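Long-range contact in LamCAT (Aquimarina, PDB 6JH5), which probably hydrolyses the beta-1,3-glucan laminarin as a marine bacterial laminarinase of glycoside hydrolase family 16: residues 157-169 with 172-184. Numbering follows the deposited sequence.
Sequences YHIYTIEWDASVI and FVDGNLYHEASIA
His158 and Asp174 meet at the mouth of a beta hairpin and show how one carboxylate can tie a turn to the neighbouring strand through both of its oxygens. The imidazole gives ND1-H to OD2 of Asp174 at 2.6 Å, an almost straight bond that lies in the ring plane and uses the syn lone pair. The other oxygen, Asp174 OD1, takes the backbone N of Ile159 at 2.9 Å, nearly along its C-O axis. Ring and carboxylate planes stand 31° apart. With CG of His158 anti to its carbonyl carbon (chi1 -67°), the ring presents its ND1 edge to this carboxylate, while NE2 hydrogen-bonds Ser153 O.

Asp174 is carried by the type I' turn from Val173 to Asn176. Its own N bonds Ile159 O at 2.9 Å, and a water joins that carbonyl to Thr161 OG1 and Gly175 N; the threonine hydroxyl also bonds Glu84 OE1. Next along, Val173 sets CG2 3.6 Å from CD1 of Tyr160, the two side chains lying alongside one another. Thr161 and Phe172 form the hydrogen-bonded antiparallel pair, and the Phe172 ring reaches Glu163, whose CG lies 3.8 Å from CE1.

At the other end, Ile169 and Ala181 pair strand 168-173 with strand 176-182. There Ile183 brings CD1 to the edge of the Trp164 indole, 3.8 Å from NE1, which itself donates to the carbonyl of Phe193. Strand 168-173 is thus the shared middle of two successive hairpins in the family 16 beta-sandwich.

Were His158 an alanine, Asp174 OD2 would probably lose its imidazole partner, leaving the carboxylate freer to turn about its bond to Ile159 N. Facing a carboxylate and a carbonyl, both imidazole nitrogens probably carry a proton, consistent with an imidazolium beside an ionised Asp174.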
loop_
_atom_site.group_PDB
_atom_site.type_symbol
_atom_site.label_atom_id
_atom_site.label_comp_id
_atom_site.label_asym_id
_atom_site.label_seq_id
_atom_site.Cartn_x
_atom_site.Cartn_y
_atom_site.Cartn_z
ATOM N N TYR A 157 -13.033 -2.371 -9.934
ATOM C CA TYR A 157 -11.695 -2.991 -9.860
ATOM C C TYR A 157 -10.800 -2.412 -10.948
ATOM O O TYR A 157 -11.196 -2.285 -12.065
ATOM C CB TYR A 157 -11.722 -4.496 -10.107
ATOM C CG TYR A 157 -12.448 -5.296 -9.065
ATOM C CD1 TYR A 157 -11.852 -5.679 -7.883
ATOM C CD2 TYR A 157 -13.744 -5.694 -9.296
ATOM C CE1 TYR A 157 -12.538 -6.435 -6.953
ATOM C CE2 TYR A 157 -14.450 -6.435 -8.376
ATOM C CZ TYR A 157 -13.844 -6.815 -7.202
ATOM O OH TYR A 157 -14.589 -7.545 -6.331
ATOM N N HIS A 158 -9.566 -2.167 -10.542
ATOM C CA HIS A 158 -8.461 -1.723 -11.412
ATOM C C HIS A 158 -7.202 -2.500 -11.025
ATOM O O HIS A 158 -7.133 -2.992 -9.948
ATOM C CB HIS A 158 -8.221 -0.214 -11.308
ATOM C CG HIS A 158 -9.331 0.613 -11.853
ATOM N ND1 HIS A 158 -9.389 0.980 -13.162
ATOM C CD2 HIS A 158 -10.412 1.155 -11.270
ATOM C CE1 HIS A 158 -10.465 1.698 -13.356
ATOM N NE2 HIS A 158 -11.095 1.836 -12.222
ATOM N N ILE A 159 -6.279 -2.615 -11.960
ATOM C CA ILE A 159 -5.026 -3.359 -11.665
ATOM C C ILE A 159 -3.900 -2.357 -11.409
ATOM O O ILE A 159 -3.631 -1.584 -12.265
ATOM C CB ILE A 159 -4.704 -4.278 -12.837
ATOM C CG1 ILE A 159 -5.924 -5.134 -13.169
ATOM C CG2 ILE A 159 -3.449 -5.097 -12.563
ATOM C CD1 ILE A 159 -6.166 -6.188 -12.199
ATOM N N TYR A 160 -3.329 -2.417 -10.219
ATOM C CA TYR A 160 -2.254 -1.492 -9.799
ATOM C C TYR A 160 -0.951 -2.278 -9.808
ATOM O O TYR A 160 -0.890 -3.258 -9.161
ATOM C CB TYR A 160 -2.603 -0.925 -8.428
ATOM C CG TYR A 160 -3.880 -0.136 -8.465
ATOM C CD1 TYR A 160 -3.890 1.163 -8.928
ATOM C CD2 TYR A 160 -5.075 -0.703 -8.107
ATOM C CE1 TYR A 160 -5.054 1.902 -8.978
ATOM C CE2 TYR A 160 -6.247 0.024 -8.141
ATOM C CZ TYR A 160 -6.240 1.321 -8.596
ATOM O OH TYR A 160 -7.383 2.036 -8.663
ATOM N N THR A 161 0.017 -1.801 -10.575
ATOM C CA THR A 161 1.251 -2.577 -10.779
ATOM C C THR A 161 2.511 -1.706 -10.721
ATOM O O THR A 161 2.458 -0.567 -11.080
ATOM C CB THR A 161 1.201 -3.126 -12.220
ATOM O OG1 THR A 161 -0.030 -3.806 -12.463
ATOM C CG2 THR A 161 2.340 -4.032 -12.633
ATOM N N ILE A 162 3.581 -2.339 -10.278
ATOM C CA ILE A 162 4.940 -1.786 -10.478
ATOM C C ILE A 162 5.770 -2.843 -11.189
ATOM O O ILE A 162 5.511 -3.973 -11.007
ATOM C CB ILE A 162 5.675 -1.338 -9.201
ATOM C CG1 ILE A 162 5.747 -2.435 -8.143
ATOM C CG2 ILE A 162 5.082 -0.039 -8.684
ATOM C CD1 ILE A 162 6.832 -2.243 -7.128
ATOM N N GLU A 163 6.690 -2.375 -12.011
ATOM C CA GLU A 163 7.753 -3.221 -12.588
ATOM C C GLU A 163 9.028 -2.627 -12.004
ATOM O O GLU A 163 9.214 -1.477 -12.122
ATOM C CB GLU A 163 7.714 -3.260 -14.110
ATOM C CG GLU A 163 6.524 -4.023 -14.642
ATOM C CD GLU A 163 6.513 -4.058 -16.151
ATOM O OE1 GLU A 163 7.472 -3.618 -16.726
ATOM O OE2 GLU A 163 5.539 -4.476 -16.691
ATOM N N TRP A 164 9.821 -3.462 -11.367
ATOM C CA TRP A 164 11.002 -2.975 -10.635
ATOM C C TRP A 164 12.205 -3.836 -11.002
ATOM O O TRP A 164 12.109 -5.008 -10.951
ATOM C CB TRP A 164 10.635 -3.061 -9.158
ATOM C CG TRP A 164 11.698 -2.945 -8.118
ATOM C CD1 TRP A 164 12.824 -2.182 -8.120
ATOM C CD2 TRP A 164 11.667 -3.605 -6.850
ATOM N NE1 TRP A 164 13.493 -2.328 -6.941
ATOM C CE2 TRP A 164 12.817 -3.208 -6.155
ATOM C CE3 TRP A 164 10.784 -4.499 -6.251
ATOM C CZ2 TRP A 164 13.094 -3.687 -4.883
ATOM C CZ3 TRP A 164 11.065 -4.970 -5.003
ATOM C CH2 TRP A 164 12.208 -4.573 -4.333
ATOM N N ASP A 165 13.272 -3.178 -11.379
ATOM C CA ASP A 165 14.541 -3.871 -11.669
ATOM C C ASP A 165 15.678 -3.032 -11.092
ATOM O O ASP A 165 15.445 -2.063 -10.474
ATOM C CB ASP A 165 14.692 -4.295 -13.127
ATOM C CG ASP A 165 14.997 -3.188 -14.120
ATOM O OD1 ASP A 165 15.242 -2.089 -13.704
ATOM O OD2 ASP A 165 14.937 -3.476 -15.303
ATOM N N ALA A 166 16.903 -3.434 -11.387
ATOM C CA ALA A 166 18.089 -2.741 -10.845
ATOM C C ALA A 166 18.220 -1.324 -11.406
ATOM O O ALA A 166 18.973 -0.578 -10.849
ATOM C CB ALA A 166 19.327 -3.543 -11.162
ATOM N N SER A 167 17.526 -1.027 -12.497
ATOM C CA SER A 167 17.619 0.304 -13.145
ATOM C C SER A 167 16.428 1.198 -12.856
ATOM O O SER A 167 16.607 2.373 -12.901
ATOM C CB SER A 167 17.643 0.178 -14.635
ATOM O OG SER A 167 18.818 -0.437 -15.078
ATOM N N VAL A 168 15.262 0.613 -12.679
ATOM C CA VAL A 168 14.078 1.503 -12.633
ATOM C C VAL A 168 12.883 0.894 -11.896
ATOM O O VAL A 168 12.842 -0.270 -11.694
ATOM C CB VAL A 168 13.686 1.737 -14.097
ATOM C CG1 VAL A 168 13.017 0.505 -14.689
ATOM C CG2 VAL A 168 12.842 2.961 -14.306
ATOM N N ILE A 169 11.989 1.777 -11.481
ATOM C CA ILE A 169 10.659 1.375 -10.983
ATOM C C ILE A 169 9.666 2.083 -11.900
ATOM O O ILE A 169 9.837 3.232 -12.147
ATOM C CB ILE A 169 10.424 1.772 -9.522
ATOM C CG1 ILE A 169 11.463 1.118 -8.619
ATOM C CG2 ILE A 169 9.001 1.397 -9.121
ATOM C CD1 ILE A 169 11.505 1.693 -7.238
ATOM N N PHE A 172 2.004 1.466 -13.092
ATOM C CA PHE A 172 0.927 1.411 -14.088
ATOM C C PHE A 172 -0.427 1.202 -13.419
ATOM O O PHE A 172 -0.492 0.672 -12.349
ATOM C CB PHE A 172 1.090 0.161 -14.950
ATOM C CG PHE A 172 2.447 -0.064 -15.557
ATOM C CD1 PHE A 172 3.484 -0.564 -14.808
ATOM C CD2 PHE A 172 2.680 0.193 -16.884
ATOM C CE1 PHE A 172 4.723 -0.791 -15.363
ATOM C CE2 PHE A 172 3.918 -0.034 -17.445
ATOM C CZ PHE A 172 4.933 -0.535 -16.687
ATOM N N VAL A 173 -1.474 1.709 -14.053
ATOM C CA VAL A 173 -2.866 1.344 -13.674
ATOM C C VAL A 173 -3.528 0.813 -14.942
ATOM O O VAL A 173 -3.432 1.453 -15.938
ATOM C CB VAL A 173 -3.683 2.483 -13.053
ATOM C CG1 VAL A 173 -5.083 2.004 -12.691
ATOM C CG2 VAL A 173 -2.959 3.065 -11.857
ATOM N N ASP A 174 -4.009 -0.421 -14.889
ATOM C CA ASP A 174 -4.650 -1.081 -16.059
ATOM C C ASP A 174 -3.665 -1.113 -17.224
ATOM O O ASP A 174 -4.073 -0.930 -18.356
ATOM C CB ASP A 174 -5.985 -0.440 -16.390
ATOM C CG ASP A 174 -6.947 -0.430 -15.219
ATOM O OD1 ASP A 174 -6.931 -1.374 -14.452
ATOM O OD2 ASP A 174 -7.662 0.525 -15.114
ATOM N N GLY A 175 -2.383 -1.252 -16.900
ATOM C CA GLY A 175 -1.301 -1.352 -17.893
ATOM C C GLY A 175 -0.867 -0.016 -18.456
ATOM O O GLY A 175 -0.045 -0.012 -19.304
ATOM N N ASN A 176 -1.411 1.064 -17.938
ATOM C CA ASN A 176 -1.066 2.414 -18.430
ATOM C C ASN A 176 0.067 2.980 -17.562
ATOM O O ASN A 176 -0.134 3.160 -16.405
ATOM C CB ASN A 176 -2.287 3.323 -18.428
ATOM C CG ASN A 176 -3.386 2.803 -19.326
ATOM O OD1 ASN A 176 -4.526 2.708 -18.920
ATOM N ND2 ASN A 176 -3.031 2.461 -20.532
ATOM N N LEU A 177 1.211 3.239 -18.187
ATOM C CA LEU A 177 2.398 3.769 -17.466
ATOM C C LEU A 177 2.139 5.229 -17.104
ATOM O O LEU A 177 1.726 5.958 -17.960
ATOM C CB LEU A 177 3.608 3.662 -18.390
ATOM C CG LEU A 177 4.899 4.261 -17.860
ATOM C CD1 LEU A 177 5.366 3.472 -16.672
ATOM C CD2 LEU A 177 5.955 4.272 -18.944
ATOM N N TYR A 178 2.335 5.593 -15.841
ATOM C CA TYR A 178 2.117 7.002 -15.428
ATOM C C TYR A 178 3.249 7.551 -14.550
ATOM O O TYR A 178 3.275 8.715 -14.342
ATOM C CB TYR A 178 0.765 7.141 -14.732
ATOM C CG TYR A 178 0.721 6.482 -13.386
ATOM C CD1 TYR A 178 0.425 5.149 -13.281
ATOM C CD2 TYR A 178 1.033 7.180 -12.242
ATOM C CE1 TYR A 178 0.396 4.518 -12.059
ATOM C CE2 TYR A 178 0.996 6.568 -11.010
ATOM C CZ TYR A 178 0.694 5.229 -10.920
ATOM O OH TYR A 178 0.674 4.613 -9.719
ATOM N N HIS A 179 4.130 6.698 -14.043
ATOM C CA HIS A 179 5.232 7.195 -13.185
ATOM C C HIS A 179 6.442 6.287 -13.359
ATOM O O HIS A 179 6.265 5.148 -13.660
ATOM C CB HIS A 179 4.773 7.305 -11.720
ATOM C CG HIS A 179 5.731 7.959 -10.783
ATOM N ND1 HIS A 179 6.377 9.127 -11.075
ATOM C CD2 HIS A 179 6.122 7.630 -9.542
ATOM C CE1 HIS A 179 7.122 9.471 -10.062
ATOM N NE2 HIS A 179 6.993 8.583 -9.123
ATOM N N GLU A 180 7.618 6.853 -13.231
ATOM C CA GLU A 180 8.861 6.080 -13.412
ATOM C C GLU A 180 9.950 6.753 -12.588
ATOM O O GLU A 180 9.964 7.944 -12.537
ATOM C CB GLU A 180 9.237 6.021 -14.894
ATOM C CG GLU A 180 10.512 5.266 -15.178
ATOM C CD GLU A 180 10.778 5.058 -16.661
ATOM O OE1 GLU A 180 9.828 4.959 -17.394
ATOM O OE2 GLU A 180 11.924 4.978 -17.036
ATOM N N ALA A 181 10.784 5.955 -11.954
ATOM C CA ALA A 181 11.889 6.533 -11.177
ATOM C C ALA A 181 13.150 5.722 -11.456
ATOM O O ALA A 181 13.113 4.537 -11.315
ATOM C CB ALA A 181 11.550 6.507 -9.711
ATOM N N SER A 182 14.218 6.404 -11.818
ATOM C CA SER A 182 15.493 5.682 -11.992
ATOM C C SER A 182 16.121 5.392 -10.625
ATOM O O SER A 182 16.121 6.259 -9.762
ATOM C CB SER A 182 16.459 6.445 -12.847
ATOM O OG SER A 182 17.664 5.724 -12.950
ATOM N N ILE A 183 16.567 4.151 -10.472
ATOM C CA ILE A 183 17.367 3.744 -9.293
ATOM C C ILE A 183 18.720 3.221 -9.792
ATOM O O ILE A 183 19.428 2.648 -9.034
ATOM C CB ILE A 183 16.620 2.729 -8.412
ATOM C CG1 ILE A 183 16.283 1.435 -9.142
ATOM C CG2 ILE A 183 15.370 3.348 -7.809
ATOM C CD1 ILE A 183 15.761 0.381 -8.198
ATOM N N ALA A 184 19.025 3.516 -11.042
ATOM C CA ALA A 184 20.253 2.993 -11.684
ATOM C C ALA A 184 21.484 3.514 -10.955
ATOM O O ALA A 184 21.582 4.678 -10.776
ATOM C CB ALA A 184 20.287 3.438 -13.111
HETATM O O HOH W 1 -1.396 -2.441 -14.443
#